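Local coordinates for protein putative sugar ABC transporter (PDB 5ULB) that probably serves as the periplasmic binding protein of an ABC transporter for methylthioribose-like sugars, and holds a 5-methylseleno-ribofuranose in its cleft, at residues A[69-73]-A[74-78]; A[195-198]-A[199-202]; A[243-246]-A[247-250]. All coordinates share one frame; numbering follows the deposited sequence. Where two conformers were deposited one is given.

Contact 1. Residues A[69-73]-A[74-78]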
ATOM      1  N   ASN A  69      -7.276 -20.616   1.874  1.00 13.55           N
ATOM      2  CA  ASN A  69      -8.017 -21.798   1.898  1.00 14.30           C
ATOM      3  C   ASN A  69      -8.461 -22.232   3.345  1.00 14.09           C
ATOM      4  O   ASN A  69      -9.609 -22.630   3.588  1.00 17.04           O
ATOM      5  CB  ASN A  69      -7.244 -22.941   1.248  1.00 15.04           C
ATOM      6  CG  ASN A  69      -7.275 -22.850  -0.291  1.00 19.61           C
ATOM      7  OD1 ASN A  69      -8.322 -22.489  -0.878  1.00 21.58           O
ATOM      8  ND2 ASN A  69      -6.241 -23.288  -0.932  1.00 25.91           N
ATOM      9  N   GLN A  70      -7.567 -22.030   4.277  1.00 14.43           N
ATOM     10  CA  GLN A  70      -7.901 -22.307   5.659  1.00 16.59           C
ATOM     11  C   GLN A  70      -8.971 -21.350   6.188  1.00 14.35           C
ATOM     12  O   GLN A  70      -9.911 -21.756   6.854  1.00 15.86           O
ATOM     13  CB  GLN A  70      -6.705 -22.228   6.535  1.00 18.29           C
ATOM     14  CG  GLN A  70      -5.687 -23.334   6.260  1.00 23.29           C
ATOM     15  CD  GLN A  70      -4.322 -23.145   6.827  1.00 25.04           C
ATOM     16  OE1 GLN A  70      -4.116 -22.431   7.756  1.00 40.88           O
ATOM     17  NE2 GLN A  70      -3.351 -23.906   6.261  1.00 39.60           N
ATOM     18  N   ALA A  71      -8.866 -20.048   5.787  1.00 14.29           N
ATOM     19  CA  ALA A  71      -9.936 -19.089   6.239  1.00 12.76           C
ATOM     20  C   ALA A  71     -11.295 -19.496   5.648  1.00 13.66           C
ATOM     21  O   ALA A  71     -12.310 -19.370   6.308  1.00 14.32           O
ATOM     22  CB  ALA A  71      -9.556 -17.697   5.782  1.00 13.28           C
ATOM     23  N   ILE A  72     -11.350 -19.921   4.401  1.00 14.03           N
ATOM     24  CA  ILE A  72     -12.615 -20.404   3.801  1.00 13.64           C
ATOM     25  C   ILE A  72     -13.149 -21.595   4.615  1.00 14.98           C
ATOM     26  O   ILE A  72     -14.307 -21.650   4.978  1.00 14.88           O
ATOM     27  CB  ILE A  72     -12.436 -20.806   2.326  1.00 14.17           C
ATOM     28  CG1 ILE A  72     -12.078 -19.601   1.462  1.00 14.44           C
ATOM     29  CG2 ILE A  72     -13.634 -21.467   1.782  1.00 18.62           C
ATOM     30  CD1 ILE A  72     -11.552 -19.929   0.057  1.00 17.30           C
ATOM     31  N   SER A  73     -12.268 -22.569   4.904  1.00 14.39           N
ATOM     32  CA  SER A  73     -12.703 -23.737   5.657  0.58 14.86           C
ATOM     33  C   SER A  73     -13.180 -23.459   7.041  1.00 16.02           C
ATOM     34  O   SER A  73     -14.043 -24.210   7.533  1.00 19.47           O
ATOM     35  CB  SER A  73     -11.549 -24.823   5.728  0.58 18.47           C
ATOM     36  OG  SER A  73     -10.490 -24.443   6.623  0.58 18.64           O
ATOM     37  N   GLN A  74     -12.641 -22.370   7.660  1.00 15.41           N
ATOM     38  CA  GLN A  74     -13.011 -21.924   8.977  0.63 15.56           C
ATOM     39  C   GLN A  74     -14.306 -21.142   8.986  1.00 15.32           C
ATOM     40  O   GLN A  74     -14.821 -20.800  10.039  1.00 16.99           O
ATOM     41  CB  GLN A  74     -11.885 -21.098   9.581  0.63 15.24           C
ATOM     42  CG  GLN A  74     -10.601 -21.962   9.968  0.63 15.41           C
ATOM     43  CD  GLN A  74     -10.734 -23.008  11.101  0.63 18.42           C
ATOM     44  OE1 GLN A  74     -11.848 -23.284  11.556  0.63 20.24           O
ATOM     45  NE2 GLN A  74      -9.619 -23.601  11.554  0.63 33.71           N
ATOM     46  N   LYS A  75     -14.819 -20.823   7.802  1.00 16.54           N
ATOM     47  CA  LYS A  75     -16.141 -20.145   7.716  1.00 16.71           C
ATOM     48  C   LYS A  75     -16.131 -18.754   8.379  1.00 14.16           C
ATOM     49  O   LYS A  75     -17.049 -18.358   9.109  1.00 15.77           O
ATOM     50  CB  LYS A  75     -17.310 -20.982   8.288  1.00 18.36           C
ATOM     51  CG  LYS A  75     -17.481 -22.275   7.527  1.00 21.33           C
ATOM     52  CD  LYS A  75     -18.650 -23.141   8.044  1.00 27.98           C
ATOM     53  CE  LYS A  75     -20.031 -22.496   7.829  1.00 42.96           C
ATOM     54  NZ  LYS A  75     -21.173 -23.421   8.230  1.00 61.35           N
ATOM     55  N   TYR A  76     -15.053 -18.019   8.139  1.00 14.16           N
ATOM     56  CA  TYR A  76     -15.055 -16.591   8.464  1.00 11.89           C
ATOM     57  C   TYR A  76     -16.268 -15.918   7.827  1.00 11.95           C
ATOM     58  O   TYR A  76     -16.725 -16.341   6.754  1.00 14.10           O
ATOM     59  CB  TYR A  76     -13.757 -15.955   8.024  1.00 12.02           C
ATOM     60  CG  TYR A  76     -12.601 -16.157   8.948  1.00 11.31           C
ATOM     61  CD1 TYR A  76     -11.787 -17.255   8.847  1.00 12.84           C
ATOM     62  CD2 TYR A  76     -12.300 -15.246   9.920  1.00 13.15           C
ATOM     63  CE1 TYR A  76     -10.714 -17.475   9.706  1.00 13.88           C
ATOM     64  CE2 TYR A  76     -11.254 -15.425  10.812  1.00 13.48           C
ATOM     65  CZ  TYR A  76     -10.443 -16.554  10.657  1.00 13.21           C
ATOM     66  OH  TYR A  76      -9.353 -16.749  11.523  1.00 15.48           O
ATOM     67  N   ASP A  77     -16.739 -14.821   8.460  1.00 11.65           N
ATOM     68  CA  ASP A  77     -17.834 -14.059   7.875  1.00 11.68           C
ATOM     69  C   ASP A  77     -17.359 -13.181   6.709  1.00 11.57           C
ATOM     70  O   ASP A  77     -18.151 -12.955   5.773  1.00 12.94           O
ATOM     71  CB  ASP A  77     -18.399 -13.174   8.954  1.00 12.12           C
ATOM     72  CG  ASP A  77     -19.051 -13.994  10.056  1.00 15.28           C
ATOM     73  OD1 ASP A  77     -20.054 -14.710   9.827  1.00 20.23           O
ATOM     74  OD2 ASP A  77     -18.432 -14.025  11.158  1.00 15.83           O
ATOM     75  N   GLY A  78     -16.122 -12.751   6.744  1.00 11.07           N
ATOM     76  CA  GLY A  78     -15.567 -11.998   5.653  1.00 10.77           C
ATOM     77  C   GLY A  78     -14.119 -12.204   5.519  1.00 10.77           C
ATOM     78  O   GLY A  78     -13.430 -12.632   6.516  1.00 10.62           O
TER

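Contact 2. Residues A[195-198]-A[199-202]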
ATOM      1  N   GLY A 195      24.272  -0.908  -2.868  1.00 11.57           N
ATOM      2  CA  GLY A 195      25.710  -0.680  -2.676  1.00 12.38           C
ATOM      3  C   GLY A 195      26.543  -1.206  -3.832  1.00 11.55           C
ATOM      4  O   GLY A 195      27.512  -0.548  -4.259  1.00 13.73           O
ATOM      5  N   ALA A 196      26.190  -2.390  -4.371  1.00 10.75           N
ATOM      6  CA  ALA A 196      26.960  -2.914  -5.470  1.00 10.55           C
ATOM      7  C   ALA A 196      26.728  -2.113  -6.769  1.00 12.09           C
ATOM      8  O   ALA A 196      27.680  -1.928  -7.548  1.00 12.80           O
ATOM      9  CB  ALA A 196      26.608  -4.402  -5.696  1.00 12.89           C
ATOM     10  N   VAL A 197      25.508  -1.605  -6.997  1.00 11.90           N
ATOM     11  CA  VAL A 197      25.229  -0.787  -8.186  1.00 14.47           C
ATOM     12  C   VAL A 197      26.033   0.533  -8.060  1.00 13.34           C
ATOM     13  O   VAL A 197      26.607   1.030  -9.063  1.00 13.74           O
ATOM     14  CB  VAL A 197      23.731  -0.546  -8.353  1.00 18.79           C
ATOM     15  CG1 VAL A 197      23.530   0.330  -9.548  1.00 25.53           C
ATOM     16  CG2 VAL A 197      23.122  -1.839  -8.708  1.00 24.45           C
ATOM     17  N   LEU A 198      26.110   1.100  -6.853  1.00 12.15           N
ATOM     18  CA  LEU A 198      26.888   2.322  -6.622  1.00 12.12           C
ATOM     19  C   LEU A 198      28.381   2.115  -6.952  1.00 13.06           C
ATOM     20  O   LEU A 198      29.104   3.021  -7.417  1.00 14.07           O
ATOM     21  CB  LEU A 198      26.750   2.768  -5.217  1.00 11.70           C
ATOM     22  CG  LEU A 198      25.356   3.246  -4.789  1.00 12.99           C
ATOM     23  CD1 LEU A 198      25.317   3.545  -3.295  1.00 14.62           C
ATOM     24  CD2 LEU A 198      24.944   4.528  -5.520  1.00 15.69           C
ATOM     25  N   ALA A 199      28.848   0.884  -6.719  1.00 11.50           N
ATOM     26  CA  ALA A 199      30.254   0.582  -7.047  1.00 10.83           C
ATOM     27  C   ALA A 199      30.517   0.444  -8.516  1.00 10.84           C
ATOM     28  O   ALA A 199      31.631   0.709  -8.996  1.00 10.44           O
ATOM     29  CB  ALA A 199      30.644  -0.680  -6.320  1.00 11.70           C
ATOM     30  N   LYS A 200      29.504  -0.002  -9.271  1.00 11.31           N
ATOM     31  CA  LYS A 200      29.613  -0.104 -10.725  1.00 10.92           C
ATOM     32  C   LYS A 200      29.520   1.259 -11.434  1.00 11.48           C
ATOM     33  O   LYS A 200      30.137   1.417 -12.516  1.00 13.40           O
ATOM     34  CB  LYS A 200      28.516  -1.019 -11.295  1.00 15.15           C
ATOM     35  CG  LYS A 200      28.699  -2.451 -11.000  1.00 14.58           C
ATOM     36  CD  LYS A 200      27.766  -3.421 -11.734  1.00 14.78           C
ATOM     37  CE  LYS A 200      26.338  -3.037 -11.598  1.00 18.10           C
ATOM     38  NZ  LYS A 200      25.561  -4.060 -12.326  1.00 17.52           N
ATOM     39  N   TYR A 201      28.831   2.217 -10.780  1.00 11.09           N
ATOM     40  CA  TYR A 201      28.593   3.541 -11.397  1.00 12.69           C
ATOM     41  C   TYR A 201      28.976   4.602 -10.373  1.00 12.89           C
ATOM     42  O   TYR A 201      28.171   5.032  -9.547  1.00 14.00           O
ATOM     43  CB  TYR A 201      27.081   3.624 -11.706  1.00 12.88           C
ATOM     44  CG  TYR A 201      26.556   2.691 -12.710  1.00 13.89           C
ATOM     45  CD1 TYR A 201      26.884   2.844 -14.042  1.00 16.72           C
ATOM     46  CD2 TYR A 201      25.810   1.595 -12.357  1.00 15.21           C
ATOM     47  CE1 TYR A 201      26.408   1.923 -14.997  1.00 18.38           C
ATOM     48  CE2 TYR A 201      25.264   0.725 -13.293  1.00 17.18           C
ATOM     49  CZ  TYR A 201      25.631   0.848 -14.586  1.00 17.97           C
ATOM     50  OH  TYR A 201      25.089  -0.002 -15.550  1.00 25.49           O
ATOM     51  N   PRO A 202      30.268   4.914 -10.383  1.00 13.19           N
ATOM     52  CA  PRO A 202      30.808   5.901  -9.364  1.00 13.51           C
ATOM     53  C   PRO A 202      30.185   7.296  -9.473  1.00 12.18           C
ATOM     54  O   PRO A 202      29.429   7.629 -10.422  1.00 13.63           O
ATOM     55  CB  PRO A 202      32.266   5.929  -9.647  1.00 18.20           C
ATOM     56  CG  PRO A 202      32.582   4.680 -10.371  1.00 22.17           C
ATOM     57  CD  PRO A 202      31.343   4.423 -11.247  1.00 17.10           C
TER

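Contact 3. Residues A[243-246]-A[247-250]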
ATOM      1  N   ASP A 243      10.032   6.977   6.830  1.00 12.48           N
ATOM      2  CA  ASP A 243      10.365   7.827   5.661  1.00 11.54           C
ATOM      3  C   ASP A 243      10.351   9.280   6.045  1.00 10.63           C
ATOM      4  O   ASP A 243      11.165  10.065   5.552  1.00 12.20           O
ATOM      5  CB  ASP A 243       9.284   7.621   4.513  1.00 11.37           C
ATOM      6  CG  ASP A 243       9.092   6.276   4.075  1.00 12.82           C
ATOM      7  OD1 ASP A 243       9.871   5.351   4.331  1.00 13.87           O
ATOM      8  OD2 ASP A 243       8.023   6.052   3.377  1.00 14.99           O
ATOM      9  N   LEU A 244       9.339   9.678   6.844  1.00 11.57           N
ATOM     10  CA  LEU A 244       9.280  11.079   7.299  1.00 10.80           C
ATOM     11  C   LEU A 244      10.530  11.460   8.065  1.00 12.36           C
ATOM     12  O   LEU A 244      11.046  12.591   7.910  1.00 13.80           O
ATOM     13  CB  LEU A 244       8.032  11.285   8.099  1.00 12.60           C
ATOM     14  CG  LEU A 244       6.723  11.040   7.320  1.00 12.05           C
ATOM     15  CD1 LEU A 244       5.560  10.986   8.246  1.00 13.94           C
ATOM     16  CD2 LEU A 244       6.487  12.146   6.231  1.00 14.30           C
ATOM     17  N   GLN A 245      11.005  10.615   8.957  1.00 13.03           N
ATOM     18  CA  GLN A 245      12.297  10.874   9.646  1.00 14.01           C
ATOM     19  C   GLN A 245      13.470  10.959   8.653  1.00 14.06           C
ATOM     20  O   GLN A 245      14.311  11.827   8.787  1.00 14.78           O
ATOM     21  CB  GLN A 245      12.553   9.789  10.709  1.00 16.61           C
ATOM     22  CG  GLN A 245      11.626   9.780  11.930  1.00 22.42           C
ATOM     23  CD  GLN A 245      11.849  10.990  12.864  1.00 27.54           C
ATOM     24  OE1 GLN A 245      11.388  12.124  12.577  1.00 29.68           O
ATOM     25  NE2 GLN A 245      12.660  10.806  13.939  1.00 33.76           N
ATOM     26  N   LEU A 246      13.488  10.046   7.710  1.00 13.91           N
ATOM     27  CA  LEU A 246      14.615  10.070   6.739  1.00 13.50           C
ATOM     28  C   LEU A 246      14.590  11.349   5.892  1.00 12.56           C
ATOM     29  O   LEU A 246      15.651  11.844   5.606  1.00 14.79           O
ATOM     30  CB  LEU A 246      14.646   8.842   5.894  1.00 14.17           C
ATOM     31  CG  LEU A 246      14.790   7.511   6.687  1.00 14.22           C
ATOM     32  CD1 LEU A 246      14.690   6.335   5.732  1.00 15.80           C
ATOM     33  CD2 LEU A 246      15.966   7.438   7.556  1.00 17.00           C
HETATM   34  N   MSE A 247      13.427  11.844   5.490  1.00 13.49           N
HETATM   35  CA  MSE A 247      13.382  13.105   4.740  0.57 15.12           C
HETATM   36  C   MSE A 247      13.925  14.274   5.558  1.00 16.35           C
HETATM   37  O   MSE A 247      14.471  15.161   4.963  1.00 16.29           O
HETATM   38  CB  MSE A 247      11.918  13.264   4.161  0.57 16.27           C
HETATM   39  CG  MSE A 247      11.403  12.188   3.123  0.57 18.96           C
HETATM   40 SE   MSE A 247       9.461  12.067   2.637  0.57 30.11          SE
HETATM   41  CE  MSE A 247       8.717  13.877   3.181  0.57 45.30           C
ATOM     42  N   ARG A 248      13.895  14.176   6.897  1.00 15.49           N
ATOM     43  CA  ARG A 248      14.395  15.259   7.852  1.00 16.78           C
ATOM     44  C   ARG A 248      15.879  15.103   8.275  1.00 17.59           C
ATOM     45  O   ARG A 248      16.372  16.030   8.872  1.00 25.10           O
ATOM     46  CB  ARG A 248      13.454  15.249   9.112  1.00 17.03           C
ATOM     47  CG  ARG A 248      12.143  15.887   8.826  1.00 19.39           C
ATOM     48  CD  ARG A 248      11.139  15.830   9.966  1.00 19.32           C
ATOM     49  NE  ARG A 248      11.736  16.351  11.206  1.00 22.44           N
ATOM     50  CZ  ARG A 248      11.784  17.614  11.601  1.00 25.13           C
ATOM     51  NH1 ARG A 248      11.311  18.573  10.782  1.00 25.51           N
ATOM     52  NH2 ARG A 248      12.423  17.925  12.789  1.00 26.63           N
ATOM     53  N   GLU A 249      16.564  14.015   7.902  1.00 17.20           N
ATOM     54  CA  GLU A 249      17.932  13.802   8.346  1.00 17.14           C
ATOM     55  C   GLU A 249      18.852  14.727   7.553  1.00 20.04           C
ATOM     56  O   GLU A 249      18.599  15.160   6.426  1.00 21.21           O
ATOM     57  CB  GLU A 249      18.322  12.353   8.106  1.00 19.66           C
ATOM     58  CG  GLU A 249      17.780  11.391   9.089  1.00 19.22           C
ATOM     59  CD  GLU A 249      18.364   9.967   9.032  1.00 21.26           C
ATOM     60  OE1 GLU A 249      19.100   9.612   8.060  1.00 25.59           O
ATOM     61  OE2 GLU A 249      18.008   9.212   9.997  1.00 28.33           O
ATOM     62  N   ALA A 250      20.019  14.996   8.189  1.00 21.53           N
ATOM     63  CA  ALA A 250      21.048  15.731   7.555  1.00 25.18           C
ATOM     64  C   ALA A 250      21.453  15.069   6.245  1.00 17.13           C
ATOM     65  O   ALA A 250      21.718  13.783   6.213  1.00 21.13           O
ATOM     66  CB  ALA A 250      22.268  15.898   8.481  1.00 26.50           C
TER
HETATM   67  O   HOH W   1      12.955  14.042  12.576  1.00 23.49           O

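Contact 1. Residues A[69-73]-A[74-78]
Gln-74 and Lys-75 turn back on Gln-70 and Ile-72 in a Schellman motif that ends helix 61-73 and frees the chain to enter strand 78-82. The positive phi of Lys-75 (63°) takes the chain out of the helix, while the N-H groups of Gln-74 and Lys-75 still bond back into the last turn.

Gln-74 N donates to Gln-70 O at 2.9 Å; N lies nearly in line with the C=O, although the bond is bent at the hydrogen (142°). The same N-H has a weak second bond to Ala-71 O. Lys-75 N reaches Ile-72 O at 3.0 Å, but from well above the plane of that carbonyl. In one of the two conformers of Ser-73 the hydroxyl returns to its own helix: with chi1 at 73°, OG sits between the backbone N and the carbonyl carbon and donates to Gln-70 O at 2.8 Å. In that conformer the one carbonyl is gripped by two donors.

The apolar side belongs to Ala-71 and Tyr-76. Ala-71 CB lies 3.8 Å from Tyr-76 CD1, and both side chains also rest on Ala-23 of strand 21-26. The phenol reaches on to Asp-53, to which Tyr-76 OH is hydrogen-bonded, tying the turn to strand 51-56. Ile-72 faces helix 89-98, while Asp-77 bonds through its backbone to Lys-21 and Ala-102 as the chain joins the sheet.

Ala-71 O meets the Tyr-76 ring at its edge, in plane, 3.3 Å from CD1.

Contact 2. Residues A[195-198]-A[199-202]
Val-197 and Tyr-201, one helical turn apart, meet at a slant: valine methyl CG1 lies 3.8 Å from ring carbon CD2, and CE2 is a little farther off. CG1 stands opposite the backbone N (chi1 178°), which brings this branch against the tyrosine ring. Val-197 O also approaches the ring obliquely, 3.4 Å from Tyr-201 CD2, so CD2 touches both the methyl and the carbonyl oxygen. Val-197 and Tyr-201 also rest on strand 173-179, the former on Glu-177 and Ile-179, the latter on Leu-176.

Lys-200 leaves the helix beside them. Its CB and CG run past the carbonyls of Val-197 and Ala-196, CG lying 3.6 Å from Ala-196 O, before a bend at chi3 (-51°) carries the amino group to a salt bridge with Glu-177. Leu-198 packs on Ile-206, Asn-227 and Ile-232.

Beneath these side chains the helical bonding weakens. Ala-199 N still donates to Gly-195 O at 3.1 Å and Lys-200 N to Ala-196 O at 3.2 Å, but Tyr-201 N makes a weak bond to Val-197 O. Pro-202, with no N-H, cannot extend the series. Leu-198 O and Tyr-201 O, two acceptors 3.1 Å apart, are instead bridged by Arg-229, which gives NH1 to the first and NH2 to the second.

This is the C-terminal end of the helix in a beta-alpha-beta crossover, from strand 173-179 through helix 186-200 to strand 208-211, in the alpha/beta fold of periplasmic binding proteins.

Contact 3. Residues A[243-246]-A[247-250]
Leu-244 with Met-247, Leu-246 with Glu-249 and Gln-245 with Arg-248 pair side chains three residues apart, a local contact at the C-terminal end of helix 241-248 and just beyond it. Leu-244 and Met-247, a selenomethionine modelled in two conformers, run alongside each other in the same direction, and in one of those conformers Leu-244 CD2 stands 4.2 Å from Met-247 CE. Both press on Leu-298 of helix 295-299, and Met-247 also reaches Trp-254 of strand 254-259.

Leu-246 and Glu-249 do the same. The glutamate stays stretched out past CG, which lays its carboxylate against the leucine methyl, with OE2 3.6 Å from CD2. Its other oxygen, OE1, is hydrogen-bonded to Tyr-221 OH. Leu-246 itself packs on Trp-254.

The helix is the connection of a beta-alpha-beta unit, strand 233-237 to strand 254-259. Met-247 N donates to Asp-243 O at 2.9 Å, an ordinary helical bond. After that the chain begins to unwind: Arg-248 N has weak bonds to Leu-244 O and Gln-245 O, and Glu-249 N reaches Leu-246 O at 3.3 Å from above its carbonyl plane. Ser-252 OG bonds to that same oxygen.

A water joins Gln-245 and Arg-248. It accepts from Arg-248 NE at 2.9 Å, lying in plane at the edge of the guanidinium, and donates to Gln-245 OE1 at 2.5 Å, so short that the exact length is doubtful. Arg-248 bends at chi3 (52°) after its CG passes Leu-244 O, and its NH1 is bonded to the carbonyls of Leu-298 and Gln-301.

Overall arrangement
All three contacts lie where a helix gives way to the chain beyond it, in an alpha/beta framework, and each mixes buried and exposed residues. Contact 3 has the largest share of buried residues (four of seven) and is nearest the chain's centre, whereas contact 2 lies farthest out. Contacts 2 and 3 sit about 23 Å apart between centres, on the opposite side of the chain's centre from contact 1. The three share no helix. Their chemistry differs: a Schellman turn with a tyrosine on alanine at 69-78, an arginine bridging terminal carbonyls at 195-202, and paired aliphatic chains with a water bridge at 243-250.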